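Long-range contacts in P-granule scaffold (Caenorhabditis japonica, PDB 5W4A), which is a scaffold of P granules, the germ granules of nematodes, and probably takes part in granule assembly and mRNA repression: residues F18-L22 with I63-S67; M78-L82 with H106-L111; D169-Y173 with I193-F197. All coordinates share one frame; numbering follows the deposited sequence. Where two conformers were deposited one is given.

Contact 1 (F18-L22 with I63-S67)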
ATOM      1  N   PHE C  18      -0.661  -6.568  15.458  1.00 15.63           N
ATOM      2  CA  PHE C  18      -1.728  -7.508  15.815  1.00 15.80           C
ATOM      3  C   PHE C  18      -1.312  -8.528  16.874  1.00 19.15           C
ATOM      4  O   PHE C  18      -2.182  -9.132  17.505  1.00 17.00           O
ATOM      5  CB  PHE C  18      -2.197  -8.265  14.566  1.00 14.80           C
ATOM      6  CG  PHE C  18      -2.992  -7.429  13.594  1.00 16.70           C
ATOM      7  CD1 PHE C  18      -2.385  -6.852  12.484  1.00 16.25           C
ATOM      8  CD2 PHE C  18      -4.364  -7.229  13.787  1.00 18.59           C
ATOM      9  CE1 PHE C  18      -3.120  -6.087  11.597  1.00 15.73           C
ATOM     10  CE2 PHE C  18      -5.099  -6.472  12.893  1.00 19.90           C
ATOM     11  CZ  PHE C  18      -4.479  -5.884  11.810  1.00 18.46           C
ATOM     12  N   PHE C  19      -0.006  -8.748  17.083  1.00 15.69           N
ATOM     13  CA  PHE C  19       0.484  -9.856  17.916  1.00 16.51           C
ATOM     14  C   PHE C  19       1.573  -9.437  18.918  1.00 17.32           C
ATOM     15  O   PHE C  19       2.595 -10.112  19.054  1.00 17.33           O
ATOM     16  CB  PHE C  19       1.009 -10.971  17.012  1.00 18.33           C
ATOM     17  CG  PHE C  19      -0.040 -11.547  16.081  1.00 19.12           C
ATOM     18  CD1 PHE C  19      -1.032 -12.350  16.577  1.00 18.95           C
ATOM     19  CD2 PHE C  19      -0.030 -11.238  14.719  1.00 19.91           C
ATOM     20  CE1 PHE C  19      -2.018 -12.888  15.721  1.00 19.56           C
ATOM     21  CE2 PHE C  19      -1.000 -11.758  13.870  1.00 19.29           C
ATOM     22  CZ  PHE C  19      -1.994 -12.583  14.392  1.00 19.27           C
ATOM     23  N   PRO C  20       1.372  -8.362  19.668  1.00 15.73           N
ATOM     24  CA  PRO C  20       2.452  -7.965  20.609  1.00 16.94           C
ATOM     25  C   PRO C  20       2.797  -8.994  21.679  1.00 18.92           C
ATOM     26  O   PRO C  20       3.989  -9.160  21.981  1.00 18.75           O
ATOM     27  CB  PRO C  20       1.909  -6.678  21.235  1.00 17.88           C
ATOM     28  CG  PRO C  20       0.443  -6.722  21.032  1.00 21.60           C
ATOM     29  CD  PRO C  20       0.243  -7.408  19.732  1.00 16.19           C
ATOM     30  N   ASN C  21       1.817  -9.693  22.274  1.00 18.33           N
ATOM     31  CA  ASN C  21       2.185 -10.652  23.315  1.00 18.37           C
ATOM     32  C   ASN C  21       2.859 -11.883  22.714  1.00 21.18           C
ATOM     33  O   ASN C  21       3.691 -12.510  23.382  1.00 18.80           O
ATOM     34  CB  ASN C  21       0.948 -11.037  24.137  1.00 19.97           C
ATOM     35  CG  ASN C  21       1.302 -11.743  25.430  1.00 22.85           C
ATOM     36  OD1 ASN C  21       2.261 -11.365  26.121  1.00 26.95           O
ATOM     37  ND2 ASN C  21       0.502 -12.744  25.794  1.00 26.19           N
ATOM     38  N   LEU C  22       2.546 -12.231  21.459  1.00 18.95           N
ATOM     39  CA  LEU C  22       3.252 -13.333  20.801  1.00 17.29           C
ATOM     40  C   LEU C  22       4.707 -12.962  20.561  1.00 18.39           C
ATOM     41  O   LEU C  22       5.614 -13.784  20.762  1.00 18.06           O
ATOM     42  CB  LEU C  22       2.561 -13.689  19.483  1.00 18.23           C
ATOM     43  CG  LEU C  22       3.214 -14.773  18.619  1.00 21.85           C
ATOM     44  CD1 LEU C  22       3.172 -16.106  19.331  1.00 26.81           C
ATOM     45  CD2 LEU C  22       2.507 -14.898  17.276  1.00 22.13           C
ATOM     46  N   ILE C  63      -3.119 -16.101  24.317  1.00 24.49           N
ATOM     47  CA  ILE C  63      -2.002 -15.220  24.013  1.00 28.27           C
ATOM     48  C   ILE C  63      -2.501 -13.808  23.719  1.00 27.25           C
ATOM     49  O   ILE C  63      -1.857 -12.820  24.089  1.00 26.80           O
ATOM     50  CB  ILE C  63      -1.189 -15.799  22.835  1.00 27.41           C
ATOM     51  CG1 ILE C  63      -0.265 -16.927  23.315  1.00 35.12           C
ATOM     52  CG2 ILE C  63      -0.364 -14.711  22.110  1.00 29.09           C
ATOM     53  CD1 ILE C  63       0.902 -16.478  24.226  1.00 31.43           C
ATOM     54  N   LEU C  64      -3.639 -13.691  23.031  1.00 23.96           N
ATOM     55  CA  LEU C  64      -4.180 -12.380  22.671  0.99 21.50           C
ATOM     56  C   LEU C  64      -4.717 -11.631  23.883  1.00 26.01           C
ATOM     57  O   LEU C  64      -4.627 -10.396  23.950  1.00 25.11           O
ATOM     58  CB  LEU C  64      -5.290 -12.547  21.635  0.99 22.20           C
ATOM     59  CG  LEU C  64      -4.859 -12.970  20.229  0.99 21.54           C
ATOM     60  CD1 LEU C  64      -6.076 -13.027  19.358  0.99 22.64           C
ATOM     61  CD2 LEU C  64      -3.799 -12.012  19.638  0.99 29.07           C
ATOM     62  N   PHE C  65      -5.298 -12.345  24.841  1.00 23.59           N
ATOM     63  CA  PHE C  65      -5.952 -11.721  25.989  1.00 25.98           C
ATOM     64  C   PHE C  65      -5.406 -12.294  27.294  1.00 30.00           C
ATOM     65  O   PHE C  65      -6.122 -12.989  28.025  1.00 32.79           O
ATOM     66  CB  PHE C  65      -7.467 -11.917  25.912  1.00 23.91           C
ATOM     67  CG  PHE C  65      -8.109 -11.318  24.679  1.00 23.71           C
ATOM     68  CD1 PHE C  65      -8.544  -9.999  24.670  1.00 25.89           C
ATOM     69  CD2 PHE C  65      -8.297 -12.078  23.530  1.00 21.31           C
ATOM     70  CE1 PHE C  65      -9.139  -9.455  23.547  1.00 27.02           C
ATOM     71  CE2 PHE C  65      -8.896 -11.544  22.409  1.00 23.46           C
ATOM     72  CZ  PHE C  65      -9.324 -10.220  22.414  1.00 22.54           C
ATOM     73  N   PRO C  66      -4.153 -11.998  27.629  1.00 28.90           N
ATOM     74  CA  PRO C  66      -3.603 -12.473  28.908  1.00 34.68           C
ATOM     75  C   PRO C  66      -4.268 -11.793  30.098  1.00 41.64           C
ATOM     76  O   PRO C  66      -4.901 -10.743  29.983  1.00 34.32           O
ATOM     77  CB  PRO C  66      -2.122 -12.107  28.809  1.00 36.98           C
ATOM     78  CG  PRO C  66      -2.066 -10.969  27.861  1.00 39.41           C
ATOM     79  CD  PRO C  66      -3.164 -11.212  26.869  1.00 30.10           C
ATOM     80  N   SER C  67      -4.131 -12.416  31.268  1.00 49.30           N
ATOM     81  CA  SER C  67      -4.710 -11.824  32.469  1.00 49.02           C
ATOM     82  C   SER C  67      -4.127 -10.441  32.701  1.00 37.67           C
ATOM     83  O   SER C  67      -2.930 -10.203  32.490  1.00 41.89           O
ATOM     84  CB  SER C  67      -4.454 -12.706  33.691  1.00 60.73           C
ATOM     85  OG  SER C  67      -4.926 -12.065  34.870  1.00 64.48           O
TER
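Asn21, in the first turn of helix 20-28, reaches the last turn of helix 57-64 and hands its amide to the backbone carbonyl of Ile63. The bond from Asn21 ND2 to Ile63 O is 2.9 Å long, with an N-H...O angle of 158°; it lies in the plane of both the amide and the carbonyl and uses a carbonyl lone pair. CG of Asn21 stands anti to its own backbone N (chi1 -166°), which carries the amide across to that oxygen. The buried, enclosed side is apolar. Ile63 CG2 rests 4.1 Å from Leu22 CB, with Phe43 of helix 42-47 against both side chains. Farther in, Leu64 CD2 comes obliquely to the Phe19 ring, 4.1 Å from its CD1, and lies 3.9 Å from Phe18 O, a carbonyl that also accepts a hydrogen bond from Thr80. Phe19, at the N-cap position of helix 20-28, meets Phe175 edge-to-face. The solvent side is partly exposed: Pro66 CG stands 3.7 Å from Asn21 ND2, the two side chains approaching from opposite directions, and a bound diethylene glycol, probably from the crystallisation liquor, lies near the proline. One directional amide bond on the solvent side thus ties the start of one helix to the end of another, while the inner side meets by apolar packing, and the Ile63 carbonyl, at a helix end, gains a side-chain donor.

Contact 2 (M78-L82 with H106-L111)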
HETATM    1  N   MSE C  78      -8.881  -7.441  19.769  1.00 18.16           N
HETATM    2  CA  MSE C  78     -10.164  -7.556  19.069  1.00 21.59           C
HETATM    3  C   MSE C  78     -10.029  -7.306  17.560  1.00 18.35           C
HETATM    4  O   MSE C  78     -10.732  -7.935  16.757  1.00 18.93           O
HETATM    5  CB  MSE C  78     -11.171  -6.606  19.666  1.00 18.60           C
HETATM    6  CG  MSE C  78     -11.635  -7.119  21.026  1.00 20.65           C
HETATM    7 SE   MSE C  78     -12.749  -5.856  21.978  1.00 21.77          SE
HETATM    8  CE  MSE C  78     -14.322  -5.989  20.851  1.00 22.41           C
ATOM      9  N   ASP C  79      -9.161  -6.365  17.159  1.00 18.23           N
ATOM     10  CA  ASP C  79      -8.793  -6.244  15.749  1.00 17.17           C
ATOM     11  C   ASP C  79      -8.293  -7.582  15.223  1.00 17.68           C
ATOM     12  O   ASP C  79      -8.687  -8.022  14.142  1.00 17.90           O
ATOM     13  CB  ASP C  79      -7.696  -5.197  15.515  1.00 17.67           C
ATOM     14  CG  ASP C  79      -8.177  -3.762  15.496  1.00 20.49           C
ATOM     15  OD1 ASP C  79      -9.390  -3.455  15.531  1.00 19.66           O
ATOM     16  OD2 ASP C  79      -7.292  -2.880  15.405  1.00 21.54           O
ATOM     17  N   THR C  80      -7.406  -8.229  15.971  1.00 17.21           N
ATOM     18  CA  THR C  80      -6.869  -9.522  15.543  1.00 20.98           C
ATOM     19  C   THR C  80      -7.985 -10.554  15.407  1.00 21.29           C
ATOM     20  O   THR C  80      -8.015 -11.303  14.433  1.00 19.61           O
ATOM     21  CB  THR C  80      -5.793  -9.986  16.520  1.00 17.16           C
ATOM     22  OG1 THR C  80      -4.899  -8.871  16.690  1.00 18.83           O
ATOM     23  CG2 THR C  80      -5.032 -11.205  15.977  1.00 18.19           C
ATOM     24  N   LEU C  81      -8.929 -10.577  16.350  1.00 19.41           N
ATOM     25  CA  LEU C  81     -10.051 -11.508  16.249  1.00 19.87           C
ATOM     26  C   LEU C  81     -10.843 -11.283  14.954  1.00 22.79           C
ATOM     27  O   LEU C  81     -11.211 -12.240  14.252  1.00 22.27           O
ATOM     28  CB  LEU C  81     -10.967 -11.365  17.456  1.00 20.67           C
ATOM     29  CG  LEU C  81     -10.443 -11.754  18.836  1.00 21.96           C
ATOM     30  CD1 LEU C  81     -11.547 -11.487  19.855  1.00 26.88           C
ATOM     31  CD2 LEU C  81      -9.995 -13.199  18.913  1.00 23.00           C
ATOM     32  N   LEU C  82     -11.118 -10.028  14.606  1.00 18.84           N
ATOM     33  CA  LEU C  82     -11.844  -9.765  13.366  1.00 23.10           C
ATOM     34  C   LEU C  82     -11.073 -10.257  12.151  1.00 29.15           C
ATOM     35  O   LEU C  82     -11.659 -10.806  11.213  1.00 24.60           O
ATOM     36  CB  LEU C  82     -12.129  -8.282  13.207  1.00 23.24           C
ATOM     37  CG  LEU C  82     -13.114  -7.690  14.207  1.00 20.93           C
ATOM     38  CD1 LEU C  82     -13.300  -6.219  13.922  1.00 23.66           C
ATOM     39  CD2 LEU C  82     -14.459  -8.431  14.100  1.00 24.76           C
ATOM     40  N   HIS C 106     -15.513  -1.359  20.585  1.00 20.81           N
ATOM     41  CA  HIS C 106     -14.696  -1.441  19.387  1.00 20.68           C
ATOM     42  C   HIS C 106     -15.253  -0.512  18.312  1.00 19.68           C
ATOM     43  O   HIS C 106     -16.480  -0.423  18.126  1.00 21.84           O
ATOM     44  CB  HIS C 106     -14.648  -2.881  18.903  1.00 19.97           C
ATOM     45  CG  HIS C 106     -13.584  -3.111  17.885  1.00 19.48           C
ATOM     46  ND1 HIS C 106     -13.774  -2.863  16.543  1.00 21.43           N
ATOM     47  CD2 HIS C 106     -12.308  -3.543  18.019  1.00 21.21           C
ATOM     48  CE1 HIS C 106     -12.652  -3.119  15.895  1.00 21.66           C
ATOM     49  NE2 HIS C 106     -11.753  -3.547  16.767  1.00 21.61           N
ATOM     50  N   ASP C 107     -14.354   0.186  17.609  1.00 19.93           N
ATOM     51  CA  ASP C 107     -14.776   1.204  16.647  1.00 17.88           C
ATOM     52  C   ASP C 107     -15.446   0.617  15.402  1.00 24.49           C
ATOM     53  O   ASP C 107     -16.095   1.365  14.662  1.00 25.96           O
ATOM     54  CB  ASP C 107     -13.608   2.122  16.219  1.00 19.05           C
ATOM     55  CG  ASP C 107     -12.394   1.363  15.681  1.00 25.58           C
ATOM     56  OD1 ASP C 107     -12.095   0.264  16.156  1.00 39.71           O
ATOM     57  OD2 ASP C 107     -11.740   1.911  14.801  1.00 29.40           O
ATOM     58  N   LEU C 108     -15.304  -0.681  15.153  1.00 20.34           N
ATOM     59  CA  LEU C 108     -15.972  -1.324  14.026  1.00 24.24           C
ATOM     60  C   LEU C 108     -17.189  -2.128  14.469  1.00 31.03           C
ATOM     61  O   LEU C 108     -17.600  -3.054  13.766  1.00 31.98           O
ATOM     62  CB  LEU C 108     -14.999  -2.213  13.253  1.00 21.45           C
ATOM     63  CG  LEU C 108     -13.753  -1.529  12.675  1.00 23.19           C
ATOM     64  CD1 LEU C 108     -12.865  -2.497  11.855  1.00 26.20           C
ATOM     65  CD2 LEU C 108     -14.119  -0.295  11.883  1.00 24.88           C
ATOM     66  N   SER C 109     -17.767  -1.771  15.612  1.00 24.81           N
ATOM     67  CA  SER C 109     -18.937  -2.449  16.154  1.00 28.71           C
ATOM     68  C   SER C 109     -20.129  -2.480  15.206  1.00 45.81           C
ATOM     69  O   SER C 109     -21.062  -3.238  15.463  1.00 39.79           O
ATOM     70  CB  SER C 109     -19.357  -1.770  17.465  1.00 37.56           C
ATOM     71  OG  SER C 109     -18.515  -2.159  18.539  1.00 27.54           O
ATOM     72  N   ILE C 110     -20.143  -1.683  14.129  1.00 37.57           N
ATOM     73  CA  ILE C 110     -21.267  -1.768  13.193  1.00 39.42           C
ATOM     74  C   ILE C 110     -21.311  -3.129  12.510  1.00 48.14           C
ATOM     75  O   ILE C 110     -22.390  -3.606  12.137  1.00 54.59           O
ATOM     76  CB  ILE C 110     -21.232  -0.637  12.146  1.00 39.60           C
ATOM     77  CG1 ILE C 110     -19.974  -0.707  11.277  1.00 35.77           C
ATOM     78  CG2 ILE C 110     -21.409   0.709  12.821  1.00 50.25           C
ATOM     79  CD1 ILE C 110     -20.051   0.207  10.071  1.00 52.15           C
ATOM     80  N   LEU C 111     -20.155  -3.770  12.316  1.00 47.86           N
ATOM     81  CA  LEU C 111     -20.123  -5.138  11.806  1.00 52.21           C
ATOM     82  C   LEU C 111     -21.001  -6.059  12.642  1.00 66.19           C
ATOM     83  O   LEU C 111     -21.965  -6.650  12.143  1.00 70.37           O
ATOM     84  CB  LEU C 111     -18.690  -5.667  11.801  1.00 50.83           C
ATOM     85  CG  LEU C 111     -17.789  -5.249  10.651  1.00 48.86           C
ATOM     86  CD1 LEU C 111     -16.372  -5.742  10.934  1.00 43.22           C
ATOM     87  CD2 LEU C 111     -18.298  -5.804   9.321  1.00 46.80           C
TER
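A His-carboxylate hydrogen bond pins the turn-rich loop between helices 89-100 and 116-131 to helix 71-84, in a buried part of this helical domain. His106 NE2 donates to Asp79 OD1 over 2.7 Å, bent to 144° at the hydrogen; the oxygen is met on its anti side and lies near the ring plane, with carboxylate and ring turned 79° apart. With chi1 at -166° the imidazole extends away from its own backbone N and over to helix 71-84. Its ND1 accepts from Leu108 N at 3.0 Å, inside the type I turn from His106 to Ser109, so both ring nitrogens are engaged and the rotation of the ring is fixed. Apolar groups flank it: Met78 (as selenomethionine) sets CB 3.7 Å from His106 CD2 and its methyl CE by His106 CB, while Leu82 CD1 stands 3.7 Å from His106 CE1. The same Leu82 methyl extends to Leu108 CD1 and Leu111 CD1, both at 4.3 Å. With an alanine in place of His106, Asp79 OD1 would probably lose this donor and Leu108 N its acceptor, leaving a gap between Met78 and Leu82. Asp79 OD2 is held separately by Tyr17 and by a salt bridge to Arg6, which also pairs with Asp107. A buried carboxylate, its charge probably balanced by Arg6, thus meets a histidine whose two bonds are consistent with a neutral ring protonated on NE2.

Contact 3 (D169-Y173 with I193-F197)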
ATOM      1  N   ASP C 169       5.678  -7.247   8.352  1.00 16.28           N
ATOM      2  CA  ASP C 169       5.882  -8.583   7.799  1.00 16.61           C
ATOM      3  C   ASP C 169       5.628  -9.689   8.816  1.00 16.77           C
ATOM      4  O   ASP C 169       5.090 -10.739   8.450  1.00 16.16           O
ATOM      5  CB  ASP C 169       7.299  -8.681   7.218  1.00 17.54           C
ATOM      6  CG  ASP C 169       7.609  -7.515   6.303  1.00 19.90           C
ATOM      7  OD1 ASP C 169       7.840  -6.393   6.836  1.00 18.96           O
ATOM      8  OD2 ASP C 169       7.557  -7.728   5.067  1.00 18.72           O
ATOM      9  N   PHE C 170       6.006  -9.490  10.088  1.00 16.68           N
ATOM     10  CA  PHE C 170       5.712 -10.496  11.098  1.00 17.26           C
ATOM     11  C   PHE C 170       4.218 -10.804  11.163  1.00 16.82           C
ATOM     12  O   PHE C 170       3.811 -11.970  11.226  1.00 15.74           O
ATOM     13  CB  PHE C 170       6.217 -10.018  12.467  1.00 14.93           C
ATOM     14  CG  PHE C 170       5.839 -10.901  13.608  1.00 16.46           C
ATOM     15  CD1 PHE C 170       6.355 -12.201  13.680  1.00 19.01           C
ATOM     16  CD2 PHE C 170       4.985 -10.465  14.613  1.00 18.31           C
ATOM     17  CE1 PHE C 170       6.061 -13.012  14.759  1.00 19.14           C
ATOM     18  CE2 PHE C 170       4.696 -11.292  15.707  1.00 19.61           C
ATOM     19  CZ  PHE C 170       5.226 -12.561  15.755  1.00 17.71           C
ATOM     20  N   ASP C 171       3.385  -9.773  11.179  1.00 16.49           N
ATOM     21  CA  ASP C 171       1.952  -9.996  11.309  1.00 16.25           C
ATOM     22  C   ASP C 171       1.420 -10.710  10.073  1.00 15.63           C
ATOM     23  O   ASP C 171       0.575 -11.619  10.196  1.00 16.68           O
ATOM     24  CB  ASP C 171       1.223  -8.670  11.509  1.00 15.26           C
ATOM     25  CG  ASP C 171       1.469  -8.034  12.856  1.00 17.17           C
ATOM     26  OD1 ASP C 171       2.115  -8.689  13.714  1.00 18.05           O
ATOM     27  OD2 ASP C 171       1.012  -6.872  13.049  1.00 16.10           O
ATOM     28  N   ALA C 172       1.872 -10.294   8.883  1.00 17.91           N
ATOM     29  CA  ALA C 172       1.437 -10.967   7.663  1.00 15.67           C
ATOM     30  C   ALA C 172       1.822 -12.431   7.697  1.00 18.20           C
ATOM     31  O   ALA C 172       1.023 -13.300   7.314  1.00 17.79           O
ATOM     32  CB  ALA C 172       2.026 -10.272   6.430  1.00 17.18           C
ATOM     33  N   TYR C 173       3.022 -12.727   8.204  1.00 16.58           N
ATOM     34  CA  TYR C 173       3.499 -14.108   8.313  1.00 18.11           C
ATOM     35  C   TYR C 173       2.659 -14.914   9.296  1.00 17.38           C
ATOM     36  O   TYR C 173       2.274 -16.052   9.002  1.00 18.47           O
ATOM     37  CB  TYR C 173       4.975 -14.119   8.720  1.00 16.42           C
ATOM     38  CG  TYR C 173       5.564 -15.509   8.684  1.00 20.27           C
ATOM     39  CD1 TYR C 173       5.776 -16.137   7.459  1.00 26.70           C
ATOM     40  CD2 TYR C 173       5.841 -16.201   9.836  1.00 23.79           C
ATOM     41  CE1 TYR C 173       6.273 -17.407   7.382  1.00 30.53           C
ATOM     42  CE2 TYR C 173       6.393 -17.513   9.766  1.00 25.21           C
ATOM     43  CZ  TYR C 173       6.583 -18.084   8.531  1.00 26.96           C
ATOM     44  OH  TYR C 173       7.076 -19.373   8.372  1.00 29.40           O
ATOM     45  N   ILE C 193       7.742 -12.649   2.154  1.00 17.09           N
ATOM     46  CA  ILE C 193       7.306 -12.144   3.451  1.00 15.64           C
ATOM     47  C   ILE C 193       8.121 -12.787   4.565  1.00 16.56           C
ATOM     48  O   ILE C 193       8.598 -12.101   5.476  1.00 17.03           O
ATOM     49  CB  ILE C 193       5.803 -12.392   3.660  1.00 19.45           C
ATOM     50  CG1 ILE C 193       4.999 -11.598   2.634  1.00 17.34           C
ATOM     51  CG2 ILE C 193       5.366 -11.993   5.078  1.00 19.69           C
ATOM     52  CD1 ILE C 193       3.505 -11.853   2.664  1.00 20.13           C
ATOM     53  N   ARG C 194       8.250 -14.105   4.507  1.00 17.59           N
ATOM     54  CA  ARG C 194       9.066 -14.832   5.484  1.00 20.64           C
ATOM     55  C   ARG C 194      10.486 -14.296   5.507  1.00 21.52           C
ATOM     56  O   ARG C 194      11.053 -14.034   6.576  1.00 20.65           O
ATOM     57  CB  ARG C 194       9.060 -16.310   5.160  1.00 19.59           C
ATOM     58  CG  ARG C 194       9.836 -17.190   6.158  1.00 23.82           C
ATOM     59  CD  ARG C 194       9.852 -18.646   5.698  1.00 29.94           C
ATOM     60  NE  ARG C 194       8.536 -19.296   5.734  1.00 42.75           N
ATOM     61  CZ  ARG C 194       7.820 -19.696   4.669  1.00 50.91           C
ATOM     62  NH1 ARG C 194       8.262 -19.538   3.420  1.00 36.71           N
ATOM     63  NH2 ARG C 194       6.634 -20.272   4.857  1.00 43.34           N
ATOM     64  N   ASP C 195      11.084 -14.121   4.330  1.00 21.43           N
ATOM     65  CA  ASP C 195      12.458 -13.638   4.269  1.00 19.09           C
ATOM     66  C   ASP C 195      12.597 -12.214   4.791  1.00 20.68           C
ATOM     67  O   ASP C 195      13.599 -11.899   5.437  1.00 20.73           O
ATOM     68  CB  ASP C 195      12.998 -13.762   2.846  1.00 22.00           C
ATOM     69  CG  ASP C 195      13.344 -15.201   2.480  1.00 32.36           C
ATOM     70  OD1 ASP C 195      13.428 -16.060   3.392  1.00 35.43           O
ATOM     71  OD2 ASP C 195      13.515 -15.494   1.273  1.00 32.94           O
ATOM     72  N   ASN C 196      11.602 -11.336   4.549  1.00 19.00           N
ATOM     73  CA  ASN C 196      11.610  -9.999   5.146  1.00 18.30           C
ATOM     74  C   ASN C 196      11.646 -10.074   6.674  1.00 18.19           C
ATOM     75  O   ASN C 196      12.400  -9.351   7.328  1.00 19.98           O
ATOM     76  CB  ASN C 196      10.383  -9.197   4.721  1.00 17.37           C
ATOM     77  CG  ASN C 196      10.436  -8.771   3.272  1.00 18.70           C
ATOM     78  OD1 ASN C 196      11.461  -8.910   2.568  1.00 21.28           O
ATOM     79  ND2 ASN C 196       9.302  -8.244   2.804  1.00 18.20           N
ATOM     80  N   PHE C 197      10.821 -10.944   7.249  1.00 20.48           N
ATOM     81  CA  PHE C 197      10.823 -11.120   8.699  1.00 19.37           C
ATOM     82  C   PHE C 197      12.148 -11.713   9.179  1.00 20.69           C
ATOM     83  O   PHE C 197      12.751 -11.192  10.137  1.00 22.46           O
ATOM     84  CB  PHE C 197       9.647 -12.004   9.117  1.00 18.49           C
ATOM     85  CG  PHE C 197       9.625 -12.306  10.584  1.00 16.99           C
ATOM     86  CD1 PHE C 197       9.822 -11.295  11.506  1.00 19.39           C
ATOM     87  CD2 PHE C 197       9.361 -13.575  11.034  1.00 20.58           C
ATOM     88  CE1 PHE C 197       9.827 -11.562  12.894  1.00 18.41           C
ATOM     89  CE2 PHE C 197       9.334 -13.835  12.426  1.00 21.46           C
ATOM     90  CZ  PHE C 197       9.557 -12.818  13.325  1.00 19.39           C
TER
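Helix segments 169-173 and 193-197 cross at 136° between their N-to-C directions, their axes approaching to 8.7 Å, and the backbones come nearest where the CA atoms of Asp169 and Phe197 lie 5.6 Å apart. Ile193 lies on the flank by Ala172: its CG2 methyl sits 3.6 Å from Asp169 O and also packs on Ala172 CB and Tyr173 CB. On the other flank, Phe170 and Phe197 run alongside each other in the same direction. Phe170 CD1 lies over one face of the Phe197 ring, toward its rim and 3.3 Å from Phe197 CZ, and Phe170 CB makes a CH-pi contact over that ring; the two ring planes are oblique, 46° apart. Polar groups close the other parts. Arg194 NE donates to Tyr173 OH at 3.0 Å in a nearly straight bond, the hydroxyl lying in the guanidinium plane. A bend at chi3 (-67°) turns the arginine's head back to the tyrosine, and its NH2 forms a salt bridge with Glu182. Asn196 ND2 reaches Asp169 OD2 over 2.9 Å, from above the carboxylate plane. Lys134 of the second subunit makes a salt bridge with Asp169 OD1, and the carbonyl of Leu132 of that subunit accepts from Asn196 ND2. The apolar contacts on the two flanks thus hold two helices of one chain together, while the Asp169-Asn196 pair links their packing to the subunit interface, where the lysine would probably stabilise the ionised carboxylate.

How the contacts relate
Along the chain the three contacts come in series, each closing before the next opens. Contacts 1 and 2 have centres about 16 Å apart and meet directly: helices 57-64 and 71-84 are consecutive, and Phe65 packs on Leu81. Contact 1 also touches contact 3, whose centre is about 18 Å away, through the backbone N of Phe18 and the carboxylate of Asp171, and through Leu22 against Phe170. Contacts 2 and 3, with centres about 23 Å apart, do not touch and lie on opposite sides of the chain's centre. Residues 18-22 therefore bridge helix 71-84 and helix 169-179, connecting early and late parts of the helical domain, while contact 3 alone reaches the second subunit.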